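Local atomic coordinates of omega-class glutathione S-transferase (Bombyx mori, PDB entry 3WD6), a protein that binds glutathione and, as an omega-class member of the glutathione transferase family, probably acts as a glutathione transferase and glutathione-dependent dehydroascorbate reductase. Residues A[29-34]-A[80-85]; A[75-80]-A[89-94]. All blocks are in the same frame, centred on the assembly; numbering follows the deposited sequence.

Contact 1: A[29-34]-A[80-85]; sequences KLRVYN and AIEIAE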
ATOM      1  N   LYS A  29      -9.674  14.349  14.978  1.00 28.76           N
ATOM      2  CA  LYS A  29      -8.832  14.017  13.829  1.00 23.82           C
ATOM      3  C   LYS A  29      -9.267  12.709  13.164  1.00 23.46           C
ATOM      4  O   LYS A  29      -9.456  11.696  13.845  1.00 22.66           O
ATOM      5  CB  LYS A  29      -7.374  13.881  14.263  1.00 27.19           C
ATOM      6  CG  LYS A  29      -6.573  15.179  14.244  1.00 28.57           C
ATOM      7  CD  LYS A  29      -5.103  14.878  13.934  1.00 30.33           C
ATOM      8  CE  LYS A  29      -4.153  15.915  14.549  1.00 31.50           C
ATOM      9  NZ  LYS A  29      -4.544  17.288  14.177  1.00 29.97           N
ATOM     10  N   LEU A  30      -9.431  12.734  11.842  1.00 23.60           N
ATOM     11  CA  LEU A  30      -9.591  11.502  11.079  1.00 20.95           C
ATOM     12  C   LEU A  30      -8.452  10.564  11.461  1.00 22.69           C
ATOM     13  O   LEU A  30      -7.270  10.966  11.476  1.00 23.61           O
ATOM     14  CB  LEU A  30      -9.559  11.775   9.576  1.00 21.85           C
ATOM     15  CG  LEU A  30      -9.972  10.563   8.724  1.00 24.12           C
ATOM     16  CD1 LEU A  30     -10.928  10.960   7.592  1.00 25.12           C
ATOM     17  CD2 LEU A  30      -8.751   9.877   8.174  1.00 22.22           C
ATOM     18  N   ARG A  31      -8.808   9.323  11.791  1.00 22.52           N
ATOM     19  CA  ARG A  31      -7.843   8.361  12.300  1.00 20.41           C
ATOM     20  C   ARG A  31      -7.752   7.119  11.426  1.00 21.60           C
ATOM     21  O   ARG A  31      -8.777   6.532  11.030  1.00 20.54           O
ATOM     22  CB  ARG A  31      -8.220   7.937  13.718  1.00 21.75           C
ATOM     23  CG  ARG A  31      -7.558   6.620  14.152  1.00 22.74           C
ATOM     24  CD  ARG A  31      -8.043   6.193  15.519  1.00 26.68           C
ATOM     25  NE  ARG A  31      -7.767   7.208  16.537  1.00 27.09           N
ATOM     26  CZ  ARG A  31      -8.147   7.103  17.805  1.00 26.18           C
ATOM     27  NH1 ARG A  31      -8.823   6.030  18.196  1.00 30.42           N
ATOM     28  NH2 ARG A  31      -7.861   8.060  18.674  1.00 26.06           N
ATOM     29  N   VAL A  32      -6.522   6.691  11.154  1.00 21.47           N
ATOM     30  CA  VAL A  32      -6.310   5.450  10.417  1.00 21.70           C
ATOM     31  C   VAL A  32      -5.834   4.345  11.350  1.00 21.52           C
ATOM     32  O   VAL A  32      -4.790   4.501  11.997  1.00 20.58           O
ATOM     33  CB  VAL A  32      -5.219   5.623   9.321  1.00 24.14           C
ATOM     34  CG1 VAL A  32      -5.070   4.343   8.478  1.00 19.23           C
ATOM     35  CG2 VAL A  32      -5.536   6.820   8.433  1.00 22.41           C
ATOM     36  N   TYR A  33      -6.574   3.234  11.408  1.00 19.88           N
ATOM     37  CA  TYR A  33      -6.043   2.013  12.027  1.00 21.64           C
ATOM     38  C   TYR A  33      -5.137   1.337  11.004  1.00 21.81           C
ATOM     39  O   TYR A  33      -5.587   0.929   9.920  1.00 20.52           O
ATOM     40  CB  TYR A  33      -7.166   1.077  12.537  1.00 21.36           C
ATOM     41  CG  TYR A  33      -7.952   1.757  13.632  1.00 23.69           C
ATOM     42  CD1 TYR A  33      -7.479   1.772  14.937  1.00 22.10           C
ATOM     43  CD2 TYR A  33      -9.132   2.451  13.350  1.00 24.72           C
ATOM     44  CE1 TYR A  33      -8.167   2.425  15.942  1.00 24.26           C
ATOM     45  CE2 TYR A  33      -9.832   3.113  14.360  1.00 24.75           C
ATOM     46  CZ  TYR A  33      -9.339   3.095  15.649  1.00 24.44           C
ATOM     47  OH  TYR A  33     -10.003   3.749  16.660  1.00 26.91           O
ATOM     48  N   ASN A  34      -3.857   1.234  11.352  1.00 23.39           N
ATOM     49  CA  ASN A  34      -2.809   0.922  10.385  1.00 21.07           C
ATOM     50  C   ASN A  34      -1.887  -0.166  10.915  1.00 22.69           C
ATOM     51  O   ASN A  34      -1.930  -0.479  12.118  1.00 23.15           O
ATOM     52  CB  ASN A  34      -1.994   2.212  10.189  1.00 18.47           C
ATOM     53  CG  ASN A  34      -0.922   2.097   9.122  1.00 19.14           C
ATOM     54  OD1 ASN A  34      -1.175   1.645   7.994  1.00 18.37           O
ATOM     55  ND2 ASN A  34       0.293   2.530   9.469  1.00 19.43           N
ATOM     56  N   ALA A  80      -8.379   0.578   8.536  1.00 21.00           N
ATOM     57  CA  ALA A  80      -9.707   1.127   8.742  1.00 23.07           C
ATOM     58  C   ALA A  80      -9.557   2.622   9.060  1.00 22.68           C
ATOM     59  O   ALA A  80      -8.605   3.015   9.766  1.00 22.94           O
ATOM     60  CB  ALA A  80     -10.421   0.411   9.879  1.00 22.00           C
ATOM     61  N   ILE A  81     -10.473   3.448   8.543  1.00 18.35           N
ATOM     62  CA  ILE A  81     -10.525   4.839   8.965  1.00 21.98           C
ATOM     63  C   ILE A  81     -11.723   5.092   9.898  1.00 22.32           C
ATOM     64  O   ILE A  81     -12.780   4.454   9.770  1.00 24.35           O
ATOM     65  CB  ILE A  81     -10.537   5.837   7.761  1.00 20.43           C
ATOM     66  CG1 ILE A  81     -11.856   5.750   6.989  1.00 23.67           C
ATOM     67  CG2 ILE A  81      -9.354   5.581   6.838  1.00 19.27           C
ATOM     68  CD1 ILE A  81     -11.919   6.693   5.772  1.00 21.88           C
ATOM     69  N   GLU A  82     -11.551   6.023  10.829  1.00 20.33           N
ATOM     70  CA  GLU A  82     -12.619   6.414  11.743  1.00 23.93           C
ATOM     71  C   GLU A  82     -12.886   7.888  11.466  1.00 23.80           C
ATOM     72  O   GLU A  82     -12.028   8.743  11.731  1.00 22.81           O
ATOM     73  CB  GLU A  82     -12.194   6.195  13.203  1.00 21.37           C
ATOM     74  CG  GLU A  82     -13.296   6.458  14.242  1.00 24.84           C
ATOM     75  CD  GLU A  82     -13.018   5.754  15.596  1.00 28.39           C
ATOM     76  OE1 GLU A  82     -13.951   5.602  16.422  1.00 28.67           O
ATOM     77  OE2 GLU A  82     -11.858   5.347  15.832  1.00 30.86           O
ATOM     78  N   ILE A  83     -14.062   8.197  10.922  1.00 22.44           N
ATOM     79  CA  ILE A  83     -14.306   9.557  10.429  1.00 24.54           C
ATOM     80  C   ILE A  83     -15.052  10.399  11.466  1.00 27.16           C
ATOM     81  O   ILE A  83     -15.158  11.635  11.333  1.00 27.99           O
ATOM     82  CB  ILE A  83     -15.049   9.546   9.079  1.00 22.98           C
ATOM     83  CG1 ILE A  83     -16.356   8.747   9.193  1.00 24.85           C
ATOM     84  CG2 ILE A  83     -14.159   8.927   7.999  1.00 22.57           C
ATOM     85  CD1 ILE A  83     -17.161   8.723   7.919  1.00 22.40           C
ATOM     86  N   ALA A  84     -15.546   9.705  12.496  1.00 24.32           N
ATOM     87  CA  ALA A  84     -16.289  10.292  13.607  1.00 24.69           C
ATOM     88  C   ALA A  84     -16.360   9.213  14.683  1.00 26.88           C
ATOM     89  O   ALA A  84     -16.071   8.035  14.391  1.00 25.30           O
ATOM     90  CB  ALA A  84     -17.682  10.687  13.154  1.00 21.82           C
ATOM     91  N   GLU A  85     -16.738   9.571  15.912  1.00 24.87           N
ATOM     92  CA  GLU A  85     -16.684   8.568  16.979  1.00 29.41           C
ATOM     93  C   GLU A  85     -17.551   7.338  16.649  1.00 30.63           C
ATOM     94  O   GLU A  85     -18.743   7.458  16.365  1.00 30.03           O
ATOM     95  CB  GLU A  85     -17.058   9.136  18.347  1.00 29.05           C
ATOM     96  CG  GLU A  85     -16.588   8.212  19.490  1.00 32.88           C
ATOM     97  CD  GLU A  85     -16.909   8.733  20.889  1.00 40.32           C
ATOM     98  OE1 GLU A  85     -17.680   9.718  21.029  1.00 43.18           O
ATOM     99  OE2 GLU A  85     -16.385   8.139  21.859  1.00 43.18           O
TER
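The phenol ring of Y33 receives E82 at its edge, the carboxylate oxygen OE2 lying in the ring plane, while CG of R31 sits 4.1 Å above one face, offset toward the rim. These residues belong to the thioredoxin-like N-terminal domain of the transferase, where the central strand 31-34 of the mixed sheet runs antiparallel to its neighbour 80-82. Y33 OH donates to E82 OE2 over 2.6 Å, the oxygen being met nearly along its C-O axis, and the ring and carboxylate planes are inclined by 39°. From its own strand the same hydroxyl accepts a bond from R31 NH1, 3.0 Å from Y33 OH and in the guanidinium plane. The R31 and E82 side chains run alongside each other in the same direction, with their flat groups turned 83° apart; the oxygen stands well out of the guanidinium plane, which leaves a long, purely electrostatic salt bridge. R31 has its strongest partner in E56, bridged through NE, and E82 has a second charged partner, K72, at OE1. A phenylalanine in place of Y33 would lack the hydroxyl and would probably leave E82 OE2 without its short bond and the R31 guanidinium less firmly tied to the carboxylate. A80, on the same side of the sheet, brings CB up to CD2 of the Y33 ring. On the reverse face, V32 CG2 and I81 CG2 meet loosely, and both residues pack on helix 39-51. L30 extends this apolar side: chi1 of -170° sets CG anti to the backbone N, and from there the CD1 branch touches I83 CG2 at 3.8 Å. Two reciprocal pairs of backbone bonds, R31 with E82 and Y33 with A80, set the register. Between them, R31 O also takes a CA-H...O contact from I81 CA at 3.2 Å.

Contact 2: A[75-80]-A[89-94]; sequences FAKVPA and IYESLV. With GSH (glutathione), chain J.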
ATOM      1  N   PHE A  75     -13.629  -7.042   9.945  1.00 31.78           N
ATOM      2  CA  PHE A  75     -12.923  -8.254   9.519  1.00 32.43           C
ATOM      3  C   PHE A  75     -11.595  -8.453  10.239  1.00 32.01           C
ATOM      4  O   PHE A  75     -10.773  -9.278   9.815  1.00 38.99           O
ATOM      5  CB  PHE A  75     -12.684  -8.252   8.012  1.00 32.75           C
ATOM      6  CG  PHE A  75     -13.911  -7.944   7.203  1.00 36.47           C
ATOM      7  CD1 PHE A  75     -15.181  -8.241   7.700  1.00 34.67           C
ATOM      8  CD2 PHE A  75     -13.798  -7.345   5.941  1.00 33.51           C
ATOM      9  CE1 PHE A  75     -16.318  -7.952   6.956  1.00 32.32           C
ATOM     10  CE2 PHE A  75     -14.929  -7.051   5.190  1.00 33.45           C
ATOM     11  CZ  PHE A  75     -16.192  -7.352   5.699  1.00 35.83           C
ATOM     12  N   ALA A  76     -11.387  -7.711  11.325  1.00 29.84           N
ATOM     13  CA  ALA A  76     -10.098  -7.715  12.032  1.00 35.47           C
ATOM     14  C   ALA A  76      -8.888  -7.429  11.109  1.00 27.15           C
ATOM     15  O   ALA A  76      -7.793  -7.957  11.308  1.00 26.25           O
ATOM     16  CB  ALA A  76      -9.900  -9.022  12.827  1.00 31.68           C
ATOM     17  N   LYS A  77      -9.092  -6.563  10.124  1.00 27.07           N
ATOM     18  CA  LYS A  77      -8.024  -6.189   9.206  1.00 28.86           C
ATOM     19  C   LYS A  77      -7.672  -4.712   9.290  1.00 27.40           C
ATOM     20  O   LYS A  77      -8.449  -3.902   9.841  1.00 25.14           O
ATOM     21  CB  LYS A  77      -8.411  -6.538   7.767  1.00 24.41           C
ATOM     22  CG  LYS A  77      -8.314  -8.020   7.456  1.00 27.08           C
ATOM     23  CD  LYS A  77      -9.009  -8.346   6.145  1.00 29.26           C
ATOM     24  CE  LYS A  77      -9.065  -9.847   5.933  1.00 32.41           C
ATOM     25  NZ  LYS A  77      -9.826 -10.207   4.698  1.00 34.49           N
ATOM     26  N   VAL A  78      -6.495  -4.377   8.751  1.00 23.53           N
ATOM     27  CA  VAL A  78      -6.142  -2.979   8.460  1.00 21.74           C
ATOM     28  C   VAL A  78      -6.070  -2.819   6.945  1.00 20.73           C
ATOM     29  O   VAL A  78      -5.813  -3.796   6.232  1.00 23.29           O
ATOM     30  CB  VAL A  78      -4.790  -2.577   9.086  1.00 20.11           C
ATOM     31  CG1 VAL A  78      -4.920  -2.421  10.600  1.00 21.30           C
ATOM     32  CG2 VAL A  78      -3.705  -3.590   8.722  1.00 20.28           C
ATOM     33  N   PRO A  79      -6.298  -1.600   6.434  1.00 18.94           N
ATOM     34  CA  PRO A  79      -6.631  -0.397   7.209  1.00 20.90           C
ATOM     35  C   PRO A  79      -8.122  -0.297   7.574  1.00 22.88           C
ATOM     36  O   PRO A  79      -9.010  -0.977   7.005  1.00 20.80           O
ATOM     37  CB  PRO A  79      -6.339   0.733   6.209  1.00 20.32           C
ATOM     38  CG  PRO A  79      -6.782   0.116   4.855  1.00 19.14           C
ATOM     39  CD  PRO A  79      -6.297  -1.345   4.972  1.00 18.07           C
ATOM     40  N   ALA A  80      -8.379   0.578   8.536  1.00 21.00           N
ATOM     41  CA  ALA A  80      -9.707   1.127   8.742  1.00 23.07           C
ATOM     42  C   ALA A  80      -9.557   2.622   9.060  1.00 22.68           C
ATOM     43  O   ALA A  80      -8.605   3.015   9.766  1.00 22.94           O
ATOM     44  CB  ALA A  80     -10.421   0.411   9.879  1.00 22.00           C
ATOM     45  N   ILE A  89     -14.780   3.084   8.386  1.00 27.79           N
ATOM     46  CA  ILE A  89     -14.786   2.437   7.080  1.00 25.60           C
ATOM     47  C   ILE A  89     -13.550   1.542   7.015  1.00 25.29           C
ATOM     48  O   ILE A  89     -12.479   1.913   7.519  1.00 24.65           O
ATOM     49  CB  ILE A  89     -14.672   3.488   5.956  1.00 24.95           C
ATOM     50  CG1 ILE A  89     -15.833   4.470   6.031  1.00 25.40           C
ATOM     51  CG2 ILE A  89     -14.650   2.816   4.592  1.00 26.66           C
ATOM     52  CD1 ILE A  89     -17.113   3.865   5.563  1.00 34.64           C
ATOM     53  N   TYR A  90     -13.677   0.377   6.391  1.00 25.02           N
ATOM     54  CA  TYR A  90     -12.516  -0.478   6.190  1.00 25.22           C
ATOM     55  C   TYR A  90     -12.562  -1.070   4.799  1.00 23.10           C
ATOM     56  O   TYR A  90     -13.526  -0.838   4.059  1.00 23.29           O
ATOM     57  CB  TYR A  90     -12.425  -1.566   7.257  1.00 25.25           C
ATOM     58  CG  TYR A  90     -13.767  -2.155   7.628  1.00 26.96           C
ATOM     59  CD1 TYR A  90     -14.579  -1.538   8.569  1.00 28.22           C
ATOM     60  CD2 TYR A  90     -14.216  -3.329   7.044  1.00 28.54           C
ATOM     61  CE1 TYR A  90     -15.807  -2.071   8.915  1.00 30.05           C
ATOM     62  CE2 TYR A  90     -15.445  -3.870   7.381  1.00 33.83           C
ATOM     63  CZ  TYR A  90     -16.235  -3.233   8.319  1.00 30.89           C
ATOM     64  OH  TYR A  90     -17.456  -3.772   8.649  1.00 34.00           O
ATOM     65  N   GLU A  91     -11.530  -1.844   4.459  1.00 20.34           N
ATOM     66  CA  GLU A  91     -11.253  -2.247   3.077  1.00 22.16           C
ATOM     67  C   GLU A  91     -10.570  -1.088   2.366  1.00 20.65           C
ATOM     68  O   GLU A  91     -11.193  -0.056   2.096  1.00 20.55           O
ATOM     69  CB  GLU A  91     -12.506  -2.704   2.328  1.00 23.48           C
ATOM     70  CG  GLU A  91     -13.027  -4.048   2.808  1.00 22.59           C
ATOM     71  CD  GLU A  91     -12.022  -5.158   2.582  1.00 22.94           C
ATOM     72  OE1 GLU A  91     -11.566  -5.336   1.424  1.00 21.16           O
ATOM     73  OE2 GLU A  91     -11.682  -5.855   3.569  1.00 23.99           O
ATOM     74  N   SER A  92      -9.278  -1.270   2.091  1.00 20.77           N
ATOM     75  CA  SER A  92      -8.413  -0.191   1.646  1.00 19.08           C
ATOM     76  C   SER A  92      -8.991   0.618   0.485  1.00 21.16           C
ATOM     77  O   SER A  92      -9.000   1.852   0.537  1.00 19.15           O
ATOM     78  CB  SER A  92      -7.037  -0.742   1.281  1.00 18.25           C
ATOM     79  OG  SER A  92      -7.110  -1.600   0.161  1.00 20.15           O
ATOM     80  N   LEU A  93      -9.463  -0.071  -0.556  1.00 19.13           N
ATOM     81  CA  LEU A  93     -10.015   0.616  -1.722  1.00 21.22           C
ATOM     82  C   LEU A  93     -11.334   1.308  -1.399  1.00 23.31           C
ATOM     83  O   LEU A  93     -11.693   2.319  -2.020  1.00 24.97           O
ATOM     84  CB  LEU A  93     -10.205  -0.349  -2.895  1.00 22.75           C
ATOM     85  CG  LEU A  93      -8.916  -0.919  -3.508  1.00 24.87           C
ATOM     86  CD1 LEU A  93      -9.238  -1.784  -4.727  1.00 17.85           C
ATOM     87  CD2 LEU A  93      -7.941   0.225  -3.881  1.00 20.78           C
ATOM     88  N   VAL A  94     -12.064   0.770  -0.428  1.00 21.90           N
ATOM     89  CA  VAL A  94     -13.291   1.421   0.002  1.00 22.94           C
ATOM     90  C   VAL A  94     -12.967   2.735   0.705  1.00 22.00           C
ATOM     91  O   VAL A  94     -13.632   3.760   0.477  1.00 20.03           O
ATOM     92  CB  VAL A  94     -14.110   0.513   0.914  1.00 23.85           C
ATOM     93  CG1 VAL A  94     -15.303   1.266   1.476  1.00 22.00           C
ATOM     94  CG2 VAL A  94     -14.557  -0.729   0.131  1.00 22.51           C
TER
HETATM   95  N1  GSH J 306      -8.973  -6.498   1.261  1.00 22.60           N
HETATM   96  CA1 GSH J 306      -8.400  -5.798   2.417  1.00 22.33           C
HETATM   97  C1  GSH J 306      -8.057  -4.346   2.103  1.00 21.95           C
HETATM   98  O11 GSH J 306      -8.061  -3.443   3.018  1.00 17.97           O
HETATM   99  O12 GSH J 306      -7.792  -4.026   0.891  1.00 20.30           O
HETATM  100  CB1 GSH J 306      -7.180  -6.575   2.893  1.00 24.41           C
HETATM  101  CG1 GSH J 306      -6.278  -5.931   3.896  1.00 24.79           C
HETATM  102  CD1 GSH J 306      -5.333  -6.865   4.611  1.00 22.98           C
HETATM  103  OE1 GSH J 306      -5.088  -7.988   4.185  1.00 24.40           O
HETATM  104  N2  GSH J 306      -4.695  -6.443   5.821  1.00 26.71           N
HETATM  105  CA2 GSH J 306      -3.808  -7.406   6.481  1.00 25.68           C
HETATM  106  C2  GSH J 306      -4.445  -7.789   7.799  1.00 28.43           C
HETATM  107  O2  GSH J 306      -4.956  -6.912   8.485  1.00 27.94           O
HETATM  108  CB2 GSH J 306      -2.486  -6.776   6.744  1.00 29.25           C
HETATM  109  SG2 GSH J 306      -1.347  -6.627   5.416  1.00 35.47           S
HETATM  110  N3  GSH J 306      -4.432  -9.168   8.239  1.00 35.75           N
HETATM  111  CA3 GSH J 306      -5.044  -9.533   9.517  1.00 36.79           C
HETATM  112  C3  GSH J 306      -4.479 -10.718  10.192  1.00 41.12           C
HETATM  113  O31 GSH J 306      -3.261 -10.728  10.517  1.00 43.80           O
HETATM  114  O32 GSH J 306      -5.218 -11.702  10.445  1.00 45.58           O
HETATM  115  O   HOH W   1      -9.034  -3.277   5.600  1.00 19.95           O
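F75 and Y90 form a T-shaped pair: CE2 of Y90 stands 3.8 Å above the plane of F75, over the ring centre, and the two planes are 79° apart. Behind the tyrosine ring, Y90 CB rests on A80 CB at 3.8 Å, the two residues being an antiparallel non-hydrogen-bonded pair. The E91 carboxylate comes to a different part of the same phenylalanine, with OE2 in plane at the ring edge, 3.5 Å from F75 CD2. This aromatic corner adjoins the glutathione site of the thioredoxin-like domain, where the loop with a cis peptide bond before P79, a hallmark of the fold, faces the start of helix 92-102. E91 occupies the N-cap position; a bend at chi2 (-62°) turns CD back, and the carboxylate meets the amino group N1 of glutathione through OE1. S92 binds the glutathione carboxylate next to that amino group with two donors, backbone N to O11 and OG to O12, the latter over 2.6 Å, and R43 also bonds to OG. The position at the helix N terminus would probably favour the negative charge of that carboxylate. P79 lies against S92, its ring carbon CG 3.6 Å from S92 CA, while its CD touches O11. Just before P79, V78 pairs with the tripeptide backbone in the manner of a short antiparallel strand: V78 N donates to glutathione O2, and V78 O accepts from N2. No direct hydrogen bond joins the two protein segments. One water bridges them instead, donating to P79 O at 2.7 Å and to glutathione O11, and accepting from E91 N at 3.1 Å.

How the contacts relate
After the short edge strand 16-17 the chain enters strand 31-34, then passes through helix 39-51, strand 56-60 and helix 69-72 before segment 80-85 returns beside it in contact 1, closing a long loop. Segment 75-80 lies within that excursion, whereas its partner 89-94 comes after 80-85, so the two contacts cross along the sequence. Contact 2 closes a much shorter loop through the hairpin of strands 80-82 and 87-90. A80 belongs to both, and a probable hydrogen bond from I81 N to I89 O continues the sheet from one to the other. Together they connect the sheet's interior with its outer strand 87-90 and helix 92-102.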